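Inactive glucansucrase (Lactobacillus reuteri, PDB 5JBD) belongs to glycoside hydrolase family 70, whose members are built around a circularly permuted TIM barrel, and holds a bound calcium ion. Local coordinates at residues H650-F656 and I686-A692; Y671-A675 and T733-L737; W386-T390 and Q449-L453; T487-R491 and L680-I686. All blocks are in the same frame, centred on the assembly; numbering follows the deposited sequence.

Contact 1 of 4, residues H650-F656 and I686-A692; sequences HMIYEDF and ITDFWMA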
# COMPACT_ATOMS: atom_id res chain seq x y z
N HIS A 650 -23.65 -6.09 -7.86
CA HIS A 650 -22.60 -5.06 -7.77
C HIS A 650 -21.35 -5.43 -8.57
O HIS A 650 -21.07 -6.63 -8.83
CB HIS A 650 -22.23 -4.81 -6.31
CG HIS A 650 -23.36 -4.24 -5.51
ND1 HIS A 650 -23.33 -2.98 -4.97
CD2 HIS A 650 -24.58 -4.75 -5.21
CE1 HIS A 650 -24.48 -2.73 -4.37
NE2 HIS A 650 -25.26 -3.79 -4.50
N MET A 651 -20.64 -4.39 -8.98
CA MET A 651 -19.34 -4.49 -9.63
C MET A 651 -18.48 -3.29 -9.23
O MET A 651 -18.90 -2.13 -9.35
CB MET A 651 -19.50 -4.54 -11.16
CG MET A 651 -18.17 -4.51 -11.90
SD MET A 651 -18.33 -4.99 -13.63
CE MET A 651 -19.19 -3.58 -14.26
N ILE A 652 -17.27 -3.60 -8.77
CA ILE A 652 -16.29 -2.64 -8.31
C ILE A 652 -15.37 -2.24 -9.48
O ILE A 652 -15.09 -3.06 -10.36
CB ILE A 652 -15.45 -3.21 -7.14
CG1 ILE A 652 -16.37 -3.44 -5.92
CG2 ILE A 652 -14.31 -2.27 -6.76
CD1 ILE A 652 -15.80 -4.40 -4.90
N TYR A 653 -14.92 -0.98 -9.49
CA TYR A 653 -13.90 -0.49 -10.44
C TYR A 653 -12.75 0.16 -9.68
O TYR A 653 -12.97 1.11 -8.93
CB TYR A 653 -14.54 0.51 -11.39
CG TYR A 653 -13.61 1.07 -12.45
CD1 TYR A 653 -13.06 0.24 -13.43
CD2 TYR A 653 -13.32 2.43 -12.50
CE1 TYR A 653 -12.23 0.75 -14.42
CE2 TYR A 653 -12.48 2.95 -13.48
CZ TYR A 653 -11.95 2.12 -14.45
OH TYR A 653 -11.12 2.64 -15.43
N GLU A 654 -11.54 -0.39 -9.84
CA GLU A 654 -10.33 0.20 -9.26
C GLU A 654 -9.91 1.34 -10.18
O GLU A 654 -9.59 1.10 -11.34
CB GLU A 654 -9.17 -0.82 -9.12
CG GLU A 654 -7.92 -0.17 -8.52
CD GLU A 654 -6.79 -1.11 -8.15
OE1 GLU A 654 -6.77 -2.28 -8.57
OE2 GLU A 654 -5.89 -0.66 -7.42
N ASP A 655 -9.91 2.57 -9.66
CA ASP A 655 -9.78 3.76 -10.53
C ASP A 655 -8.36 4.25 -10.81
O ASP A 655 -8.19 5.27 -11.47
CB ASP A 655 -10.63 4.91 -9.97
CG ASP A 655 -9.90 5.80 -8.98
OD1 ASP A 655 -8.90 5.38 -8.35
OD2 ASP A 655 -10.36 6.96 -8.84
N PHE A 656 -7.34 3.55 -10.31
CA PHE A 656 -5.98 4.06 -10.40
C PHE A 656 -4.94 2.98 -10.66
O PHE A 656 -5.23 1.77 -10.53
CB PHE A 656 -5.61 4.80 -9.12
CG PHE A 656 -5.34 3.91 -7.92
CD1 PHE A 656 -6.39 3.36 -7.20
CD2 PHE A 656 -4.04 3.65 -7.50
CE1 PHE A 656 -6.15 2.55 -6.10
CE2 PHE A 656 -3.79 2.84 -6.41
CZ PHE A 656 -4.85 2.29 -5.69
N ILE A 686 -20.80 -0.35 -13.76
CA ILE A 686 -20.04 -0.20 -12.52
C ILE A 686 -20.99 0.37 -11.48
O ILE A 686 -21.69 1.36 -11.75
CB ILE A 686 -18.82 0.74 -12.70
CG1 ILE A 686 -17.81 0.11 -13.67
CG2 ILE A 686 -18.16 1.02 -11.37
CD1 ILE A 686 -16.87 1.10 -14.29
N THR A 687 -21.08 -0.28 -10.33
CA THR A 687 -21.95 0.18 -9.24
C THR A 687 -21.17 0.78 -8.07
O THR A 687 -21.73 1.57 -7.29
CB THR A 687 -22.81 -0.98 -8.71
OG1 THR A 687 -21.97 -1.96 -8.11
CG2 THR A 687 -23.65 -1.63 -9.82
N ASP A 688 -19.89 0.42 -7.93
CA ASP A 688 -19.07 0.78 -6.79
C ASP A 688 -17.69 1.22 -7.27
O ASP A 688 -16.96 0.43 -7.88
CB ASP A 688 -18.97 -0.41 -5.84
CG ASP A 688 -20.29 -0.65 -5.11
OD1 ASP A 688 -20.55 0.04 -4.09
OD2 ASP A 688 -21.07 -1.52 -5.58
N PHE A 689 -17.35 2.48 -6.99
CA PHE A 689 -16.15 3.13 -7.53
C PHE A 689 -15.10 3.22 -6.44
O PHE A 689 -15.26 3.97 -5.46
CB PHE A 689 -16.54 4.52 -8.06
CG PHE A 689 -15.61 5.08 -9.11
CD1 PHE A 689 -14.56 5.90 -8.75
CD2 PHE A 689 -15.80 4.82 -10.47
CE1 PHE A 689 -13.70 6.43 -9.70
CE2 PHE A 689 -14.96 5.36 -11.43
CZ PHE A 689 -13.90 6.16 -11.05
N TRP A 690 -14.02 2.44 -6.59
CA TRP A 690 -12.91 2.42 -5.65
C TRP A 690 -11.94 3.54 -6.05
O TRP A 690 -11.29 3.48 -7.11
CB TRP A 690 -12.25 1.03 -5.60
CG TRP A 690 -10.89 0.89 -4.98
CD1 TRP A 690 -10.24 1.77 -4.16
CD2 TRP A 690 -10.01 -0.22 -5.14
NE1 TRP A 690 -9.01 1.29 -3.81
CE2 TRP A 690 -8.83 0.06 -4.40
CE3 TRP A 690 -10.08 -1.43 -5.84
CZ2 TRP A 690 -7.74 -0.81 -4.35
CZ3 TRP A 690 -9.00 -2.31 -5.79
CH2 TRP A 690 -7.85 -2.00 -5.04
N MET A 691 -11.85 4.54 -5.18
CA MET A 691 -10.95 5.68 -5.38
C MET A 691 -9.62 5.47 -4.66
O MET A 691 -9.58 4.95 -3.54
CB MET A 691 -11.60 6.98 -4.92
CG MET A 691 -12.92 7.25 -5.64
SD MET A 691 -13.41 8.97 -5.82
CE MET A 691 -12.16 9.49 -6.99
N ALA A 692 -8.55 5.90 -5.31
CA ALA A 692 -7.21 5.83 -4.76
C ALA A 692 -7.13 6.47 -3.39
O ALA A 692 -7.91 7.39 -3.09
CB ALA A 692 -6.23 6.51 -5.71
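Two neighbouring parallel strands of the TIM barrel, 652-654 and 688-691, pair here in the buried core; the helical connection between them makes this a beta-alpha-beta crossover. Their axes approach to 4.7 Å at 24°. The ladder runs from Asp688 N to Met651 O (3.1 Å), Tyr653 N to Asp688 O (3.0 Å), Trp690 N to Tyr653 O (2.9 Å) and Asp655 N to Trp690 O (3.0 Å). Met651 O also accepts from Thr687 N at 3.0 Å. Ahead of the strands, polar side chains extend the pairing: the backbone Met651 N donates to Thr687 OG1 (2.9 Å), Thr687 OG1 donates to Asp688 OD2 (2.7 Å), and His650 ND1 reaches the same Asp688 OD2 (2.8 Å). Ile652, Glu654, Asp688 and Trp690 point into the barrel. Glu654 CG lies over the Trp690 six-membered ring, 3.7 Å from its centroid, while the Glu654 carboxylate hydrogen-bonds His392 and Trp690 NE1 hydrogen-bonds Asp747. Beyond the strands, Phe656 sets its edge, offset, against the face of the Trp690 five-membered ring and takes Ala692 CB over its own ring, 3.8 Å from the centroid. Tyr653 and Phe689 lie on the outer face, with Tyr653 CD2 3.5 Å from Phe689 CE2. Strands 460-464 and 743-748 flank the pair, and Ile674 of helix 670-676 and Phe681 of helix 678-683 pack on Phe689.

Contact 2 of 4, residues Y671-A675 and T733-L737; sequences YNVIA and TIAAL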
# COMPACT_ATOMS: atom_id res chain seq x y z
N TYR A 671 -9.43 13.47 -11.02
CA TYR A 671 -10.74 13.83 -10.46
C TYR A 671 -11.63 14.49 -11.50
O TYR A 671 -12.80 14.14 -11.62
CB TYR A 671 -10.60 14.72 -9.21
CG TYR A 671 -9.97 14.04 -7.98
CD1 TYR A 671 -10.08 12.67 -7.76
CD2 TYR A 671 -9.25 14.79 -7.06
CE1 TYR A 671 -9.48 12.06 -6.66
CE2 TYR A 671 -8.66 14.20 -5.95
CZ TYR A 671 -8.80 12.82 -5.75
OH TYR A 671 -8.21 12.22 -4.67
N ASN A 672 -11.06 15.39 -12.30
CA ASN A 672 -11.84 16.09 -13.33
C ASN A 672 -12.23 15.19 -14.50
O ASN A 672 -13.36 15.26 -15.00
CB ASN A 672 -11.10 17.35 -13.80
CG ASN A 672 -10.92 18.37 -12.68
OD1 ASN A 672 -11.72 18.40 -11.73
ND2 ASN A 672 -9.87 19.16 -12.75
N VAL A 673 -11.29 14.35 -14.92
CA VAL A 673 -11.56 13.38 -15.99
C VAL A 673 -12.66 12.40 -15.54
O VAL A 673 -13.59 12.13 -16.31
CB VAL A 673 -10.28 12.63 -16.43
CG1 VAL A 673 -10.59 11.59 -17.50
CG2 VAL A 673 -9.23 13.62 -16.91
N ILE A 674 -12.59 11.92 -14.30
CA ILE A 674 -13.61 10.99 -13.76
C ILE A 674 -15.01 11.64 -13.76
O ILE A 674 -15.98 11.03 -14.25
CB ILE A 674 -13.22 10.46 -12.36
CG1 ILE A 674 -12.00 9.54 -12.45
CG2 ILE A 674 -14.38 9.70 -11.70
CD1 ILE A 674 -11.24 9.34 -11.16
N ALA A 675 -15.10 12.86 -13.24
CA ALA A 675 -16.37 13.62 -13.21
C ALA A 675 -16.98 13.77 -14.60
O ALA A 675 -18.16 13.49 -14.79
CB ALA A 675 -16.15 15.00 -12.60
N THR A 733 -16.30 15.38 -7.84
CA THR A 733 -16.22 14.09 -8.53
C THR A 733 -17.12 13.04 -7.87
O THR A 733 -17.85 12.33 -8.56
CB THR A 733 -14.76 13.60 -8.62
OG1 THR A 733 -13.98 14.60 -9.29
CG2 THR A 733 -14.66 12.28 -9.38
N ILE A 734 -17.08 12.97 -6.54
CA ILE A 734 -17.95 12.03 -5.81
C ILE A 734 -19.42 12.34 -6.11
O ILE A 734 -20.22 11.42 -6.35
CB ILE A 734 -17.66 12.05 -4.29
CG1 ILE A 734 -16.27 11.47 -4.03
CG2 ILE A 734 -18.71 11.24 -3.53
CD1 ILE A 734 -15.73 11.75 -2.65
N ALA A 735 -19.77 13.62 -6.10
CA ALA A 735 -21.16 14.06 -6.39
C ALA A 735 -21.58 13.68 -7.81
O ALA A 735 -22.72 13.23 -8.02
CB ALA A 735 -21.31 15.55 -6.18
N ALA A 736 -20.67 13.86 -8.77
CA ALA A 736 -20.93 13.47 -10.16
C ALA A 736 -21.17 11.96 -10.30
O ALA A 736 -22.09 11.54 -11.00
CB ALA A 736 -19.79 13.92 -11.07
N LEU A 737 -20.37 11.15 -9.61
CA LEU A 737 -20.58 9.70 -9.61
C LEU A 737 -21.91 9.34 -8.94
O LEU A 737 -22.65 8.49 -9.44
CB LEU A 737 -19.42 8.98 -8.92
CG LEU A 737 -18.08 9.10 -9.66
CD1 LEU A 737 -16.93 8.66 -8.77
CD2 LEU A 737 -18.08 8.28 -10.94
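Helices 670-676 and 727-739 lie side by side on the outside of the TIM barrel, nearly parallel at 17° with axes 8.9 Å apart, and Thr733 enters the first as a knob in a hole formed by Tyr671, Asn672, Ile674 and Ala675. With chi1 in the m well, Thr733 places CG2 3.5 Å from Ile674 CG2 and leaves OG1 near the Tyr671 carbonyl, although Glu729 O competes for its proton. An m chi1 sets the position of Ile674 CG2, and the m,t rotamer of Leu737 brings Leu737 CD1 to 4.0 Å from it; both side chains also pack on Phe689 of strand 688-691, which runs beneath the helices. Tyr671, m at chi1, sends its ring away from Thr733 to Met691 of the same strand. Small side chains permit the close approach: Ala675 CA and Thr733 CA are 4.7 Å apart, and Ala675 CB meets Ala736 CB at 4.1 Å. The shortest link is polar, Thr733 OG1 lying 2.7 Å from Tyr671 O.

Contact 3 of 4, residues W386-T390 and Q449-L453; sequences WSFVT and QYAIL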
# COMPACT_ATOMS: atom_id res chain seq x y z
N TRP A 386 -15.08 -10.31 -2.81
CA TRP A 386 -14.72 -9.57 -4.02
C TRP A 386 -13.53 -10.26 -4.70
O TRP A 386 -12.70 -10.89 -4.04
CB TRP A 386 -14.46 -8.07 -3.77
CG TRP A 386 -13.35 -7.67 -2.84
CD1 TRP A 386 -13.20 -8.03 -1.52
CD2 TRP A 386 -12.29 -6.75 -3.13
NE1 TRP A 386 -12.08 -7.42 -0.99
CE2 TRP A 386 -11.52 -6.62 -1.95
CE3 TRP A 386 -11.92 -6.03 -4.27
CZ2 TRP A 386 -10.38 -5.80 -1.88
CZ3 TRP A 386 -10.79 -5.21 -4.20
CH2 TRP A 386 -10.04 -5.11 -3.01
N SER A 387 -13.52 -10.23 -6.03
CA SER A 387 -12.52 -10.98 -6.80
C SER A 387 -12.01 -10.08 -7.91
O SER A 387 -12.66 -9.10 -8.27
CB SER A 387 -13.13 -12.28 -7.37
OG SER A 387 -14.31 -12.01 -8.13
N PHE A 388 -10.88 -10.46 -8.49
CA PHE A 388 -10.26 -9.64 -9.51
C PHE A 388 -9.37 -10.45 -10.45
O PHE A 388 -8.86 -11.51 -10.08
CB PHE A 388 -9.41 -8.54 -8.83
CG PHE A 388 -8.33 -9.10 -7.95
CD1 PHE A 388 -8.63 -9.56 -6.67
CD2 PHE A 388 -7.04 -9.25 -8.43
CE1 PHE A 388 -7.65 -10.11 -5.87
CE2 PHE A 388 -6.05 -9.82 -7.64
CZ PHE A 388 -6.35 -10.23 -6.35
N VAL A 389 -9.18 -9.90 -11.66
CA VAL A 389 -8.18 -10.35 -12.64
C VAL A 389 -6.85 -9.60 -12.43
O VAL A 389 -5.77 -10.19 -12.57
CB VAL A 389 -8.69 -10.11 -14.08
CG1 VAL A 389 -7.59 -10.33 -15.13
CG2 VAL A 389 -9.89 -11.03 -14.38
N THR A 390 -6.94 -8.30 -12.13
CA THR A 390 -5.74 -7.49 -11.86
C THR A 390 -6.03 -6.47 -10.77
O THR A 390 -7.16 -6.02 -10.62
CB THR A 390 -5.27 -6.72 -13.14
OG1 THR A 390 -5.46 -7.52 -14.32
CG2 THR A 390 -3.79 -6.33 -13.02
N GLN A 449 -9.96 -14.43 -18.83
CA GLN A 449 -9.91 -14.24 -17.39
C GLN A 449 -11.08 -13.36 -16.96
O GLN A 449 -11.78 -13.71 -16.00
CB GLN A 449 -8.58 -13.65 -16.93
CG GLN A 449 -7.42 -14.63 -17.04
CD GLN A 449 -6.11 -14.10 -16.49
OE1 GLN A 449 -6.02 -13.73 -15.31
NE2 GLN A 449 -5.08 -14.09 -17.33
N TYR A 450 -11.31 -12.26 -17.68
CA TYR A 450 -12.46 -11.39 -17.39
C TYR A 450 -13.82 -12.04 -17.67
O TYR A 450 -14.79 -11.76 -16.96
CB TYR A 450 -12.35 -10.04 -18.14
CG TYR A 450 -11.60 -9.00 -17.36
CD1 TYR A 450 -12.22 -8.31 -16.32
CD2 TYR A 450 -10.25 -8.71 -17.62
CE1 TYR A 450 -11.54 -7.36 -15.58
CE2 TYR A 450 -9.56 -7.76 -16.88
CZ TYR A 450 -10.20 -7.09 -15.86
OH TYR A 450 -9.53 -6.15 -15.11
N ALA A 451 -13.90 -12.86 -18.71
CA ALA A 451 -15.17 -13.54 -19.03
C ALA A 451 -15.60 -14.47 -17.88
O ALA A 451 -16.79 -14.54 -17.57
CB ALA A 451 -15.05 -14.33 -20.32
N ILE A 452 -14.63 -15.14 -17.27
CA ILE A 452 -14.87 -15.96 -16.08
C ILE A 452 -15.24 -15.07 -14.89
O ILE A 452 -16.28 -15.28 -14.25
CB ILE A 452 -13.64 -16.86 -15.74
CG1 ILE A 452 -13.40 -17.92 -16.83
CG2 ILE A 452 -13.78 -17.50 -14.36
CD1 ILE A 452 -14.47 -19.01 -16.92
N LEU A 453 -14.40 -14.07 -14.60
CA LEU A 453 -14.63 -13.16 -13.48
C LEU A 453 -16.03 -12.53 -13.52
O LEU A 453 -16.73 -12.49 -12.51
CB LEU A 453 -13.58 -12.05 -13.44
CG LEU A 453 -13.56 -11.29 -12.09
CD1 LEU A 453 -12.64 -11.99 -11.11
CD2 LEU A 453 -13.12 -9.84 -12.27
O HOH W 1 -9.58 -7.18 -12.43
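Trp386 begins the segment on strand 385-388, its side chain beyond the reach of helix residues 449-453. Ser387 points toward them: its OG, hydrogen-bonded to Thr459, lies 3.4 Å from Leu453 CD1. The same Leu453 CD1 comes within 3.5 Å of Phe388 N, whereas the Phe388 ring heads away and stacks on Phe346. This alternation fits a TIM barrel strand, one side facing the interior and the other the surrounding helices; helix 446-455 lies in the connection from strand 385-388 to its parallel neighbour 460-464. Val389, where the chain adopts helical backbone angles (phi -90°, psi -40°), is the main apolar anchor. Val389 CG2 sits over the Tyr450 ring, 3.9 Å from the centroid and only 6° off the normal, in a CH-pi contact, and is also 3.9 Å from Leu453 CB and 3.7 Å from Gln449 O. Val389 CG1 reaches Tyr450 CE2 at 3.7 Å. At Thr390 the link becomes polar: the hydroxyls of Thr390 and Tyr450 both hydrogen-bond Asp467 OD2, and a water accepts from Thr390 N (2.9 Å) and donates to Tyr450 OH (2.9 Å).

Contact 4 of 4, residues T487-R491 and L680-I686; sequences TTLMR and LFSDLGI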
# COMPACT_ATOMS: atom_id res chain seq x y z
N THR A 487 -15.13 -4.29 -21.88
CA THR A 487 -16.36 -3.48 -21.83
C THR A 487 -17.56 -4.19 -22.43
O THR A 487 -18.69 -4.06 -21.94
CB THR A 487 -16.19 -2.08 -22.44
OG1 THR A 487 -15.75 -2.18 -23.81
CG2 THR A 487 -15.20 -1.26 -21.64
N THR A 488 -17.34 -4.97 -23.50
CA THR A 488 -18.40 -5.84 -24.01
C THR A 488 -18.92 -6.80 -22.92
O THR A 488 -20.12 -6.95 -22.73
CB THR A 488 -17.93 -6.61 -25.27
OG1 THR A 488 -17.51 -5.68 -26.25
CG2 THR A 488 -19.05 -7.46 -25.86
N LEU A 489 -18.00 -7.40 -22.18
CA LEU A 489 -18.38 -8.30 -21.09
C LEU A 489 -19.08 -7.55 -19.94
O LEU A 489 -20.03 -8.06 -19.33
CB LEU A 489 -17.14 -9.05 -20.57
CG LEU A 489 -16.50 -10.04 -21.56
CD1 LEU A 489 -15.10 -10.45 -21.07
CD2 LEU A 489 -17.40 -11.26 -21.75
N MET A 490 -18.61 -6.34 -19.64
CA MET A 490 -19.17 -5.53 -18.55
C MET A 490 -20.64 -5.15 -18.83
O MET A 490 -21.50 -5.36 -17.98
CB MET A 490 -18.31 -4.29 -18.31
CG MET A 490 -16.97 -4.58 -17.66
SD MET A 490 -15.88 -3.15 -17.68
CE MET A 490 -16.56 -2.18 -16.33
N ARG A 491 -20.92 -4.68 -20.05
CA ARG A 491 -22.29 -4.32 -20.43
C ARG A 491 -23.19 -5.56 -20.46
O ARG A 491 -24.34 -5.51 -20.00
CB ARG A 491 -22.33 -3.64 -21.80
CG ARG A 491 -21.77 -2.23 -21.85
CD ARG A 491 -21.75 -1.69 -23.27
NE ARG A 491 -20.73 -0.65 -23.43
CZ ARG A 491 -20.93 0.67 -23.39
NH1 ARG A 491 -22.15 1.17 -23.20
NH2 ARG A 491 -19.90 1.51 -23.55
N LEU A 680 -20.29 7.27 -18.43
CA LEU A 680 -19.60 6.09 -18.97
C LEU A 680 -19.54 4.96 -17.95
O LEU A 680 -19.87 3.82 -18.26
CB LEU A 680 -18.18 6.44 -19.47
CG LEU A 680 -17.34 5.27 -20.01
CD1 LEU A 680 -18.06 4.53 -21.15
CD2 LEU A 680 -15.98 5.76 -20.46
N PHE A 681 -19.13 5.28 -16.71
CA PHE A 681 -18.98 4.22 -15.69
C PHE A 681 -20.32 3.54 -15.40
O PHE A 681 -20.39 2.31 -15.24
CB PHE A 681 -18.34 4.78 -14.40
CG PHE A 681 -17.02 5.47 -14.62
CD1 PHE A 681 -15.93 4.76 -15.12
CD2 PHE A 681 -16.86 6.81 -14.34
CE1 PHE A 681 -14.71 5.39 -15.34
CE2 PHE A 681 -15.64 7.45 -14.54
CZ PHE A 681 -14.56 6.73 -15.04
N SER A 682 -21.38 4.35 -15.32
CA SER A 682 -22.75 3.84 -15.22
C SER A 682 -23.13 2.95 -16.42
O SER A 682 -23.67 1.85 -16.23
CB SER A 682 -23.75 5.00 -15.13
OG SER A 682 -25.07 4.50 -15.02
N ASP A 683 -22.83 3.42 -17.62
CA ASP A 683 -23.11 2.67 -18.87
C ASP A 683 -22.40 1.30 -18.90
O ASP A 683 -22.93 0.34 -19.48
CB ASP A 683 -22.73 3.49 -20.12
CG ASP A 683 -23.60 4.74 -20.31
OD1 ASP A 683 -24.59 4.92 -19.56
OD2 ASP A 683 -23.26 5.58 -21.18
N LEU A 684 -21.23 1.22 -18.29
CA LEU A 684 -20.48 -0.03 -18.15
C LEU A 684 -20.96 -0.94 -17.01
O LEU A 684 -20.38 -2.02 -16.79
CB LEU A 684 -18.99 0.27 -18.00
CG LEU A 684 -18.31 0.98 -19.18
CD1 LEU A 684 -16.84 1.21 -18.88
CD2 LEU A 684 -18.46 0.18 -20.48
N GLY A 685 -22.01 -0.54 -16.29
CA GLY A 685 -22.54 -1.33 -15.19
C GLY A 685 -21.71 -1.32 -13.90
O GLY A 685 -21.91 -2.18 -13.03
N ILE A 686 -20.80 -0.35 -13.76
CA ILE A 686 -20.04 -0.20 -12.52
C ILE A 686 -20.99 0.37 -11.48
O ILE A 686 -21.69 1.36 -11.75
CB ILE A 686 -18.82 0.74 -12.70
CG1 ILE A 686 -17.81 0.11 -13.67
CG2 ILE A 686 -18.16 1.02 -11.37
CD1 ILE A 686 -16.87 1.10 -14.29
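Residues 487-491 are helical throughout, while 680-686 takes in the last turn of helix 678-683 and its exit, a Schellman motif. Gly685 has phi 75°; Ile686 N bonds back to Phe681 O (3.1 Å) and Gly685 N to Ser682 O (2.9 Å). The backbones come closest at Arg491 and Leu684, whose CA atoms are 5.2 Å apart. The positive phi suits a glycine at 685; an ideal CB there would point toward the other helix and touch Met490 O at 3.7 Å. Both helices belong to the outer layer of the TIM barrel: helix 483-496 follows strand 460-464, and helix 678-683 leads into strand 688-691. Leu684 is the centre of the side-chain packing. Its CD2 touches Thr487 CG2 at 3.7 Å, and Met490 CE meets Leu684 CB at 3.8 Å and Ile686 CG1 at 3.7 Å. Met490 also packs on Leu454 of helix 446-455 and on Met651, just ahead of strand 652-654. Nearer the surface, Arg491 extends along the C-terminal end of helix 678-683, its CG 3.7 Å from Asp683 O and its NH1 3.9 Å from Asp683 CB. One face of its guanidinium covers Leu684, with Arg491 NH2 3.6 Å from Leu684 CD2.

In the fold
All four contacts belong to the same TIM barrel, and contact 1 touches each of the others. On its outer face, Phe689 CZ meets Ile674 CG2 of contact 2 at 3.6 Å. On the interior, Trp690 CZ3 lies 3.8 Å from Trp386 CZ3 of contact 3. Toward contact 4, which shares Ile686 with it, Met651 CE reaches Met490 CE at 3.6 Å. Contact 4 joins the flanks, packing Phe681 CE2 on Ile674 O of contact 2 (3.6 Å) and Leu489 CD1 on Ala451 N of contact 3 (3.6 Å). Contacts 2 and 3 do not touch; their centres are about 25 Å apart. None of the calcium ligands, Glu237, Asp243, Asn287 and Asn751, belongs to these segments.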